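Local coordinates for uncharacterized protein (PDB 6SCE), which probably degrades DNA in type III CRISPR defence, as a CARF-domain nuclease switched on by cyclic oligoadenylate, at residues W190-P195 with V227-K232; I570-V575 with P601-M606; K283-P288 with R358-P363. All blocks are in the same frame, centred on the assembly; numbering follows the deposited sequence.

Interaction 1 of 3, residues W190-P195 with V227-K232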
loop_
_atom_site.group_PDB
_atom_site.type_symbol
_atom_site.label_atom_id
_atom_site.label_comp_id
_atom_site.label_asym_id
_atom_site.label_seq_id
_atom_site.Cartn_x
_atom_site.Cartn_y
_atom_site.Cartn_z
ATOM N N TRP A 190 -13.748 8.732 -5.851
ATOM C CA TRP A 190 -14.415 7.913 -6.870
ATOM C C TRP A 190 -15.627 7.334 -6.116
ATOM O O TRP A 190 -15.482 6.587 -5.163
ATOM C CB TRP A 190 -13.474 6.842 -7.358
ATOM C CG TRP A 190 -13.961 5.949 -8.471
ATOM C CD1 TRP A 190 -13.921 4.591 -8.490
ATOM C CD2 TRP A 190 -14.543 6.347 -9.718
ATOM N NE1 TRP A 190 -14.441 4.101 -9.672
ATOM C CE2 TRP A 190 -14.837 5.163 -10.441
ATOM C CE3 TRP A 190 -14.851 7.580 -10.286
ATOM C CZ2 TRP A 190 -15.420 5.181 -11.706
ATOM C CZ3 TRP A 190 -15.439 7.605 -11.557
ATOM C CH2 TRP A 190 -15.699 6.412 -12.255
ATOM N N TYR A 191 -16.800 7.787 -6.513
ATOM C CA TYR A 191 -18.024 7.592 -5.736
ATOM C C TYR A 191 -18.970 6.674 -6.502
ATOM O O TYR A 191 -19.326 6.930 -7.642
ATOM C CB TYR A 191 -18.649 8.945 -5.475
ATOM C CG TYR A 191 -19.895 8.954 -4.623
ATOM C CD1 TYR A 191 -21.158 8.809 -5.198
ATOM C CD2 TYR A 191 -19.826 9.156 -3.263
ATOM C CE1 TYR A 191 -22.318 8.851 -4.426
ATOM C CE2 TYR A 191 -20.985 9.179 -2.486
ATOM C CZ TYR A 191 -22.218 9.054 -3.086
ATOM O OH TYR A 191 -23.339 9.089 -2.289
ATOM N N TRP A 192 -19.367 5.602 -5.834
ATOM C CA TRP A 192 -20.143 4.495 -6.432
ATOM C C TRP A 192 -21.575 4.954 -6.652
ATOM O O TRP A 192 -22.205 5.486 -5.747
ATOM C CB TRP A 192 -20.077 3.325 -5.462
ATOM C CG TRP A 192 -20.947 2.090 -5.644
ATOM C CD1 TRP A 192 -22.299 2.014 -5.509
ATOM C CD2 TRP A 192 -20.491 0.747 -5.878
ATOM N NE1 TRP A 192 -22.715 0.712 -5.673
ATOM C CE2 TRP A 192 -21.626 -0.086 -5.893
ATOM C CE3 TRP A 192 -19.241 0.169 -6.059
ATOM C CZ2 TRP A 192 -21.542 -1.483 -6.100
ATOM C CZ3 TRP A 192 -19.153 -1.197 -6.271
ATOM C CH2 TRP A 192 -20.311 -2.013 -6.287
ATOM N N VAL A 193 -22.060 4.765 -7.868
ATOM C CA VAL A 193 -23.445 5.088 -8.210
ATOM C C VAL A 193 -24.004 3.908 -8.994
ATOM O O VAL A 193 -23.300 3.244 -9.771
ATOM C CB VAL A 193 -23.579 6.398 -9.025
ATOM C CG1 VAL A 193 -23.240 7.587 -8.147
ATOM C CG2 VAL A 193 -22.717 6.371 -10.271
ATOM N N ARG A 194 -25.265 3.612 -8.753
ATOM C CA ARG A 194 -25.948 2.560 -9.499
ATOM C C ARG A 194 -27.260 3.206 -9.912
ATOM O O ARG A 194 -28.285 2.983 -9.272
ATOM C CB ARG A 194 -26.185 1.333 -8.622
ATOM C CG ARG A 194 -24.972 0.473 -8.368
ATOM C CD ARG A 194 -24.331 0.016 -9.674
ATOM N NE ARG A 194 -23.236 -0.939 -9.508
ATOM C CZ ARG A 194 -21.940 -0.627 -9.367
ATOM N NH1 ARG A 194 -21.058 -1.613 -9.245
ATOM N NH2 ARG A 194 -21.505 0.648 -9.326
ATOM N N PRO A 195 -27.209 4.071 -10.944
ATOM C CA PRO A 195 -28.382 4.874 -11.313
ATOM C C PRO A 195 -29.476 4.094 -12.082
ATOM O O PRO A 195 -30.613 4.552 -12.134
ATOM C CB PRO A 195 -27.780 5.998 -12.166
ATOM C CG PRO A 195 -26.555 5.396 -12.778
ATOM C CD PRO A 195 -26.053 4.338 -11.823
ATOM N N VAL A 227 -15.455 5.702 -2.448
ATOM C CA VAL A 227 -16.563 5.933 -1.525
ATOM C C VAL A 227 -17.739 5.120 -2.030
ATOM O O VAL A 227 -18.133 5.290 -3.181
ATOM C CB VAL A 227 -16.949 7.406 -1.465
ATOM C CG1 VAL A 227 -18.109 7.599 -0.480
ATOM C CG2 VAL A 227 -15.765 8.277 -1.064
ATOM N N VAL A 228 -18.237 4.189 -1.208
ATOM C CA VAL A 228 -19.264 3.266 -1.648
ATOM C C VAL A 228 -20.460 3.294 -0.699
ATOM O O VAL A 228 -20.356 2.790 0.432
ATOM C CB VAL A 228 -18.725 1.844 -1.775
ATOM C CG1 VAL A 228 -19.866 0.861 -2.099
ATOM C CG2 VAL A 228 -17.697 1.785 -2.892
ATOM N N PRO A 229 -21.554 3.951 -1.115
ATOM C CA PRO A 229 -22.767 3.942 -0.271
ATOM C C PRO A 229 -23.413 2.587 -0.407
ATOM O O PRO A 229 -23.680 2.131 -1.527
ATOM C CB PRO A 229 -23.631 5.056 -0.858
ATOM C CG PRO A 229 -22.687 5.886 -1.678
ATOM C CD PRO A 229 -21.707 4.894 -2.228
ATOM N N TYR A 230 -23.577 1.900 0.718
ATOM C CA TYR A 230 -24.040 0.538 0.674
ATOM C C TYR A 230 -25.517 0.472 0.257
ATOM O O TYR A 230 -26.266 1.446 0.393
ATOM C CB TYR A 230 -23.735 -0.214 1.971
ATOM C CG TYR A 230 -24.374 0.307 3.236
ATOM C CD1 TYR A 230 -25.709 0.061 3.514
ATOM C CD2 TYR A 230 -23.625 1.006 4.189
ATOM C CE1 TYR A 230 -26.284 0.517 4.690
ATOM C CE2 TYR A 230 -24.193 1.451 5.372
ATOM C CZ TYR A 230 -25.526 1.205 5.620
ATOM O OH TYR A 230 -26.104 1.657 6.789
ATOM N N HIS A 231 -25.889 -0.674 -0.275
ATOM C CA HIS A 231 -27.209 -0.898 -0.887
ATOM C C HIS A 231 -28.257 -1.246 0.186
ATOM O O HIS A 231 -28.650 -2.403 0.340
ATOM C CB HIS A 231 -27.102 -2.031 -1.889
ATOM C CG HIS A 231 -26.397 -1.648 -3.160
ATOM N ND1 HIS A 231 -26.299 -2.502 -4.237
ATOM C CD2 HIS A 231 -25.756 -0.505 -3.525
ATOM C CE1 HIS A 231 -25.641 -1.901 -5.216
ATOM N NE2 HIS A 231 -25.301 -0.689 -4.812
ATOM N N LYS A 232 -28.704 -0.212 0.865
ATOM C CA LYS A 232 -29.629 -0.336 1.969
ATOM C C LYS A 232 -30.949 -0.946 1.503
ATOM O O LYS A 232 -31.536 -1.730 2.244
ATOM C CB LYS A 232 -29.875 1.008 2.633
ATOM C CG LYS A 232 -30.491 0.846 4.015
ATOM C CD LYS A 232 -30.729 2.180 4.672
ATOM C CE LYS A 232 -29.483 2.680 5.365
ATOM N NZ LYS A 232 -29.777 3.960 6.057
#
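Two neighbouring parallel strands of a beta-alpha-beta unit, 187-192 and 225-229 joined through helix 206-220, meet here near their C-terminal ends. Val227 bridges them, its N bonded to Trp190 O and its O receiving Trp192 N, the second bond nearly along the C=O axis. Tyr191 and Val227 lie on the same face of the sheet; Val227 CG1 sits 3.6 Å from Tyr191 CD2. The Tyr191 ring, with CG anti to the backbone N (chi1 -177°), runs on under the pyrrolidine of Pro229, whose CD lies over one ring face and whose CG comes 3.3 Å from Tyr191 OH. The indole of Trp192 is gripped from both sides. Val228 presses against one face with CG1, a CH-pi contact 4.0 Å from the centroid of the Trp192 five-membered ring, while Val228 CG2 fills the hollow beside Trp192 CB. Over the opposite indole face, Arg194 doubles back at chi2 to lay its guanidinium there, NH2 above the centre; Arg194 NH2 is held by Val193 O, which it meets from above the carbonyl plane. Phe212 of the connecting helix approaches Trp192 edge-to-face. Beyond the strand ends, His231, at the N-cap position of the next helix, stands at the indole edge with its ring plane turned 61° from it. Since His231 ND1 bonds to Lys202 O, NE2 can serve as an acceptor, consistent with a neutral imidazole. The Arg194 chain crosses the His231 side chain at about a right angle, Arg194 CG lying 3.8 Å from His231 NE2, and Trp192 NE1 donates to His231 NE2 over 3.1 Å, 27° out of the imidazole plane.

Interaction 2 of 3, residues I570-V575 with P601-M606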
loop_
_atom_site.group_PDB
_atom_site.type_symbol
_atom_site.label_atom_id
_atom_site.label_comp_id
_atom_site.label_asym_id
_atom_site.label_seq_id
_atom_site.Cartn_x
_atom_site.Cartn_y
_atom_site.Cartn_z
ATOM N N ILE A 570 -9.597 -10.483 -8.958
ATOM C CA ILE A 570 -9.685 -10.449 -7.502
ATOM C C ILE A 570 -8.312 -10.688 -6.877
ATOM O O ILE A 570 -7.947 -10.024 -5.930
ATOM C CB ILE A 570 -10.746 -11.433 -6.965
ATOM C CG1 ILE A 570 -12.133 -10.817 -7.190
ATOM C CG2 ILE A 570 -10.536 -11.746 -5.478
ATOM C CD1 ILE A 570 -13.262 -11.586 -6.536
HETATM N N MSE A 571 -7.547 -11.618 -7.429
HETATM C CA MSE A 571 -6.217 -11.886 -6.897
HETATM C C MSE A 571 -5.341 -10.646 -6.913
HETATM O O MSE A 571 -4.614 -10.411 -5.946
HETATM C CB MSE A 571 -5.552 -12.997 -7.682
HETATM C CG MSE A 571 -4.249 -13.429 -7.032
HETATM SE SE MSE A 571 -4.693 -14.659 -5.570
HETATM C CE MSE A 571 -2.940 -15.567 -5.601
ATOM N N ALA A 572 -5.380 -9.867 -7.997
ATOM C CA ALA A 572 -4.522 -8.679 -8.121
ATOM C C ALA A 572 -4.812 -7.666 -7.013
ATOM O O ALA A 572 -3.886 -7.024 -6.479
ATOM C CB ALA A 572 -4.681 -8.028 -9.495
ATOM N N GLU A 573 -6.091 -7.552 -6.642
ATOM C CA GLU A 573 -6.497 -6.602 -5.602
ATOM C C GLU A 573 -6.192 -7.146 -4.217
ATOM O O GLU A 573 -5.828 -6.379 -3.321
ATOM C CB GLU A 573 -7.990 -6.266 -5.716
ATOM C CG GLU A 573 -8.409 -5.693 -7.065
ATOM C CD GLU A 573 -7.734 -4.380 -7.407
ATOM O OE1 GLU A 573 -7.271 -3.671 -6.493
ATOM O OE2 GLU A 573 -7.661 -4.056 -8.607
ATOM N N LEU A 574 -6.367 -8.454 -4.027
ATOM C CA LEU A 574 -6.009 -9.082 -2.753
ATOM C C LEU A 574 -4.514 -8.918 -2.512
ATOM O O LEU A 574 -4.085 -8.582 -1.414
ATOM C CB LEU A 574 -6.371 -10.581 -2.744
ATOM C CG LEU A 574 -5.821 -11.391 -1.572
ATOM C CD1 LEU A 574 -6.555 -10.988 -0.292
ATOM C CD2 LEU A 574 -5.899 -12.892 -1.838
ATOM N N VAL A 575 -3.727 -9.184 -3.550
ATOM C CA VAL A 575 -2.273 -9.079 -3.447
ATOM C C VAL A 575 -1.894 -7.642 -3.060
ATOM O O VAL A 575 -1.134 -7.436 -2.110
ATOM C CB VAL A 575 -1.599 -9.520 -4.761
ATOM C CG1 VAL A 575 -0.113 -9.126 -4.798
ATOM C CG2 VAL A 575 -1.751 -11.038 -4.932
ATOM N N PRO A 601 0.254 -6.445 -13.701
ATOM C CA PRO A 601 1.485 -5.892 -13.123
ATOM C C PRO A 601 1.986 -6.590 -11.849
ATOM O O PRO A 601 3.187 -6.581 -11.592
ATOM C CB PRO A 601 1.112 -4.436 -12.798
ATOM C CG PRO A 601 -0.072 -4.133 -13.656
ATOM C CD PRO A 601 -0.809 -5.433 -13.809
ATOM N N ASN A 602 1.094 -7.168 -11.057
ATOM C CA ASN A 602 1.526 -7.829 -9.816
ATOM C C ASN A 602 1.321 -9.338 -9.793
ATOM O O ASN A 602 1.508 -9.955 -8.758
ATOM C CB ASN A 602 0.911 -7.160 -8.571
ATOM C CG ASN A 602 -0.568 -7.427 -8.406
ATOM O OD1 ASN A 602 -1.222 -7.956 -9.292
ATOM N ND2 ASN A 602 -1.117 -7.025 -7.246
ATOM N N LEU A 603 0.962 -9.938 -10.919
ATOM C CA LEU A 603 0.836 -11.409 -10.975
ATOM C C LEU A 603 1.872 -12.014 -11.915
ATOM O O LEU A 603 2.307 -11.352 -12.852
ATOM C CB LEU A 603 -0.558 -11.816 -11.409
ATOM C CG LEU A 603 -1.714 -11.179 -10.638
ATOM C CD1 LEU A 603 -3.048 -11.609 -11.234
ATOM C CD2 LEU A 603 -1.643 -11.560 -9.166
ATOM N N VAL A 604 2.278 -13.248 -11.624
ATOM C CA VAL A 604 3.235 -14.008 -12.433
ATOM C C VAL A 604 2.536 -15.333 -12.779
ATOM O O VAL A 604 1.933 -15.965 -11.912
ATOM C CB VAL A 604 4.549 -14.271 -11.656
ATOM C CG1 VAL A 604 5.495 -15.188 -12.430
ATOM C CG2 VAL A 604 5.247 -12.963 -11.323
ATOM N N TYR A 605 2.582 -15.716 -14.052
ATOM C CA TYR A 605 1.861 -16.886 -14.544
ATOM C C TYR A 605 2.833 -18.002 -14.891
ATOM O O TYR A 605 3.790 -17.785 -15.644
ATOM C CB TYR A 605 1.055 -16.516 -15.777
ATOM C CG TYR A 605 -0.120 -15.640 -15.449
ATOM C CD1 TYR A 605 0.006 -14.255 -15.409
ATOM C CD2 TYR A 605 -1.347 -16.195 -15.158
ATOM C CE1 TYR A 605 -1.083 -13.455 -15.107
ATOM C CE2 TYR A 605 -2.435 -15.407 -14.855
ATOM C CZ TYR A 605 -2.299 -14.038 -14.827
ATOM O OH TYR A 605 -3.399 -13.276 -14.520
HETATM N N MSE A 606 2.588 -19.188 -14.339
HETATM C CA MSE A 606 3.442 -20.350 -14.599
HETATM C C MSE A 606 2.616 -21.578 -14.857
HETATM O O MSE A 606 1.409 -21.624 -14.560
HETATM C CB MSE A 606 4.346 -20.624 -13.403
HETATM C CG MSE A 606 5.253 -19.438 -13.106
HETATM SE SE MSE A 606 6.505 -19.941 -11.707
HETATM C CE MSE A 606 7.940 -20.780 -12.799
#
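Asn602 and Leu603 reach out side by side from the start of strand 603-607 to the flank of helix 561-579, one with a polar tip and the other with a branched apolar one. The CG of Asn602 occupies the crowded position between the backbone N and the carbonyl carbon (chi1 72°), which carries the amide to the helix. There the two amide ends part: Asn602 ND2 donates to Ala572 O over 2.9 Å, while Asn602 OD1 rests 3.5 Å from Ala572 CB. The next turn meets the amide tip to tip, with Val575 CG1 3.4 Å from Asn602 ND2. Leu603, its CG anti to the carbonyl carbon, turns CD2 into the helix, where it crosses the chain of selenomethionine Met571 obliquely, 3.9 Å from Met571 CG. Met571, bent at chi2 (81°), goes on to Phe554 and Glu556 of strand 551-558 and to Met587 of strand 584-592. The helix thus lies across the sheet of the C-terminal domain, as the crossover between those two parallel strands; the topology is consistent with the restriction-endonuclease-like nuclease fold. Asn602 ND2 approaches Ala572 O in the carbonyl plane, on a lone pair, and the acceptor lies in the amide plane, so the bond fixes the rotation of the amide and gives a helix carbonyl a side-chain donor, with apolar packing alongside.

Interaction 3 of 3, residues K283-P288 with R358-P363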
loop_
_atom_site.group_PDB
_atom_site.type_symbol
_atom_site.label_atom_id
_atom_site.label_comp_id
_atom_site.label_asym_id
_atom_site.label_seq_id
_atom_site.Cartn_x
_atom_site.Cartn_y
_atom_site.Cartn_z
ATOM N N LYS A 283 -2.139 11.573 27.122
ATOM C CA LYS A 283 -0.894 11.433 27.821
ATOM C C LYS A 283 0.326 11.443 26.921
ATOM O O LYS A 283 0.254 11.048 25.757
ATOM C CB LYS A 283 -0.899 10.116 28.586
ATOM C CG LYS A 283 -1.996 9.982 29.629
ATOM C CD LYS A 283 -1.693 8.766 30.495
ATOM C CE LYS A 283 -2.785 8.472 31.499
ATOM N NZ LYS A 283 -2.258 7.429 32.421
ATOM N N ALA A 284 1.435 11.871 27.492
ATOM C CA ALA A 284 2.746 11.667 26.921
ATOM C C ALA A 284 3.082 10.177 26.889
ATOM O O ALA A 284 2.489 9.357 27.615
ATOM C CB ALA A 284 3.802 12.393 27.712
ATOM N N LEU A 285 4.064 9.836 26.064
ATOM C CA LEU A 285 4.574 8.476 26.033
ATOM C C LEU A 285 5.439 8.180 27.258
ATOM O O LEU A 285 6.255 9.014 27.657
ATOM C CB LEU A 285 5.400 8.241 24.751
ATOM C CG LEU A 285 4.597 8.374 23.446
ATOM C CD1 LEU A 285 5.524 8.506 22.230
ATOM C CD2 LEU A 285 3.607 7.236 23.259
ATOM N N PRO A 286 5.300 6.967 27.827
ATOM C CA PRO A 286 6.178 6.555 28.940
ATOM C C PRO A 286 7.618 6.520 28.484
ATOM O O PRO A 286 7.882 6.106 27.341
ATOM C CB PRO A 286 5.724 5.120 29.264
ATOM C CG PRO A 286 4.385 4.966 28.642
ATOM C CD PRO A 286 4.273 5.961 27.512
ATOM N N LEU A 287 8.537 6.937 29.355
ATOM C CA LEU A 287 9.964 6.890 29.058
ATOM C C LEU A 287 10.394 5.437 28.940
ATOM O O LEU A 287 9.771 4.553 29.538
ATOM C CB LEU A 287 10.792 7.630 30.129
ATOM C CG LEU A 287 10.592 9.153 30.190
ATOM C CD1 LEU A 287 11.568 9.796 31.163
ATOM C CD2 LEU A 287 10.741 9.805 28.810
ATOM N N PRO A 288 11.394 5.168 28.093
ATOM C CA PRO A 288 11.829 3.812 27.882
ATOM C C PRO A 288 12.640 3.292 29.061
ATOM O O PRO A 288 13.377 4.053 29.675
ATOM C CB PRO A 288 12.723 3.920 26.652
ATOM C CG PRO A 288 13.226 5.308 26.682
ATOM C CD PRO A 288 12.096 6.113 27.217
ATOM N N ARG A 358 7.089 14.955 16.676
ATOM C CA ARG A 358 8.352 15.442 17.195
ATOM C C ARG A 358 8.290 15.576 18.721
ATOM O O ARG A 358 9.172 15.101 19.434
ATOM C CB ARG A 358 8.721 16.788 16.564
ATOM C CG ARG A 358 10.132 17.278 16.916
ATOM C CD ARG A 358 10.320 18.745 16.533
ATOM N NE ARG A 358 9.253 19.510 17.179
ATOM C CZ ARG A 358 8.663 20.603 16.695
ATOM N NH1 ARG A 358 9.026 21.136 15.546
ATOM N NH2 ARG A 358 7.682 21.173 17.392
ATOM N N ASP A 359 7.229 16.201 19.207
ATOM C CA ASP A 359 7.130 16.508 20.640
ATOM C C ASP A 359 6.824 15.281 21.474
ATOM O O ASP A 359 7.295 15.158 22.608
ATOM C CB ASP A 359 6.107 17.604 20.865
ATOM C CG ASP A 359 6.584 18.943 20.367
ATOM O OD1 ASP A 359 7.768 19.075 19.973
ATOM O OD2 ASP A 359 5.759 19.864 20.345
ATOM N N LEU A 360 6.086 14.337 20.901
ATOM C CA LEU A 360 5.852 13.071 21.572
ATOM C C LEU A 360 7.119 12.259 21.670
ATOM O O LEU A 360 7.345 11.588 22.687
ATOM C CB LEU A 360 4.800 12.241 20.828
ATOM C CG LEU A 360 3.343 12.617 21.059
ATOM C CD1 LEU A 360 2.451 12.024 19.969
ATOM C CD2 LEU A 360 2.919 12.090 22.426
ATOM N N LEU A 361 7.939 12.257 20.608
ATOM C CA LEU A 361 9.083 11.362 20.588
ATOM C C LEU A 361 10.411 11.925 21.093
ATOM O O LEU A 361 11.256 11.146 21.535
ATOM C CB LEU A 361 9.250 10.686 19.214
ATOM C CG LEU A 361 8.141 9.695 18.885
ATOM C CD1 LEU A 361 8.278 9.182 17.457
ATOM C CD2 LEU A 361 8.171 8.517 19.825
ATOM N N ALA A 362 10.598 13.237 21.049
ATOM C CA ALA A 362 11.856 13.839 21.471
ATOM C C ALA A 362 12.298 13.362 22.865
ATOM O O ALA A 362 13.453 12.918 23.037
ATOM C CB ALA A 362 11.794 15.358 21.387
ATOM N N PRO A 363 11.394 13.404 23.848
ATOM C CA PRO A 363 11.796 12.973 25.196
ATOM C C PRO A 363 12.159 11.493 25.301
ATOM O O PRO A 363 13.000 11.108 26.129
ATOM C CB PRO A 363 10.552 13.271 26.050
ATOM C CG PRO A 363 9.742 14.228 25.250
ATOM C CD PRO A 363 10.004 13.869 23.820
HETATM O O HOH W 1 5.846 11.797 24.896
#
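Segment 283-288 runs extended, with polyproline-like torsions from Ala284 to Pro288, past one side of helix 354-370, and the nearest pair of CA atoms, Leu287 and Pro363, are 7.4 Å apart. No direct hydrogen bond joins the two. A water stands between the backbones instead, accepting from Leu285 N and donating to Leu360 O, the latter at 2.7 Å from the water oxygen. Next to this bridge Leu285 carries the apolar part of the contact. Its CG is anti to the carbonyl carbon (chi1 -63°), and Leu285 CD1 dips into the helix surface to lie 3.6 Å from both Leu361 CD2 and Leu360 O. Leu285 CD1 also comes within 4.1 Å of Leu360 CB. Leu361 starts off away from the loop, but its CD2 branch turns back, and the side chain crosses Leu285 obliquely. The setting is a Rossmann-like sheet, probably the second CARF domain: the loop leads into its first strand, 293-297, and helix 354-370 follows strand 342-347 at the sheet edge. Leu285, Leu360 and Leu361 also touch strand 316-321, through Tyr318 and Leu320, so the leucines fill the layer between helix, loop and sheet. Further along, Leu287 lays CD2 beside Pro363, 3.7 Å from Pro363 O and 4.4 Å from Pro363 CB, a looser and more exposed touch. The helix is kinked at this proline, whose N has no hydrogen to give the preceding turn. At the start of segment 358-363, Arg358 forms a salt bridge with Asp359, Arg358 NE meeting Asp359 OD1 at 3.2 Å from above the carboxylate plane, while Arg358 NH1 pairs with Glu128.

Overall arrangement
Followed from the N terminus, the three contacts come in series, with none nesting or crossing. After the first Rossmann-like sheet, interaction 1 closes a beta-alpha-beta crossover, pairing neighbouring strands of the six-stranded sheet round helix 206-220. Interaction 3 then closes a longer loop, from the linker ahead of strand 293-297 to helix 354-370, at the entrance of the second Rossmann-like sheet. Interaction 2 comes last and closes the shortest loop, joining helix 561-579 to strand 603-607 in the C-terminal sheet. Interactions 1 and 2 are the nearest pair, their nearest atoms about 11 Å apart, and helix 206-220 also touches Ile570 and Glu573; interactions 2 and 3 lie on opposite sides of the chain's centre.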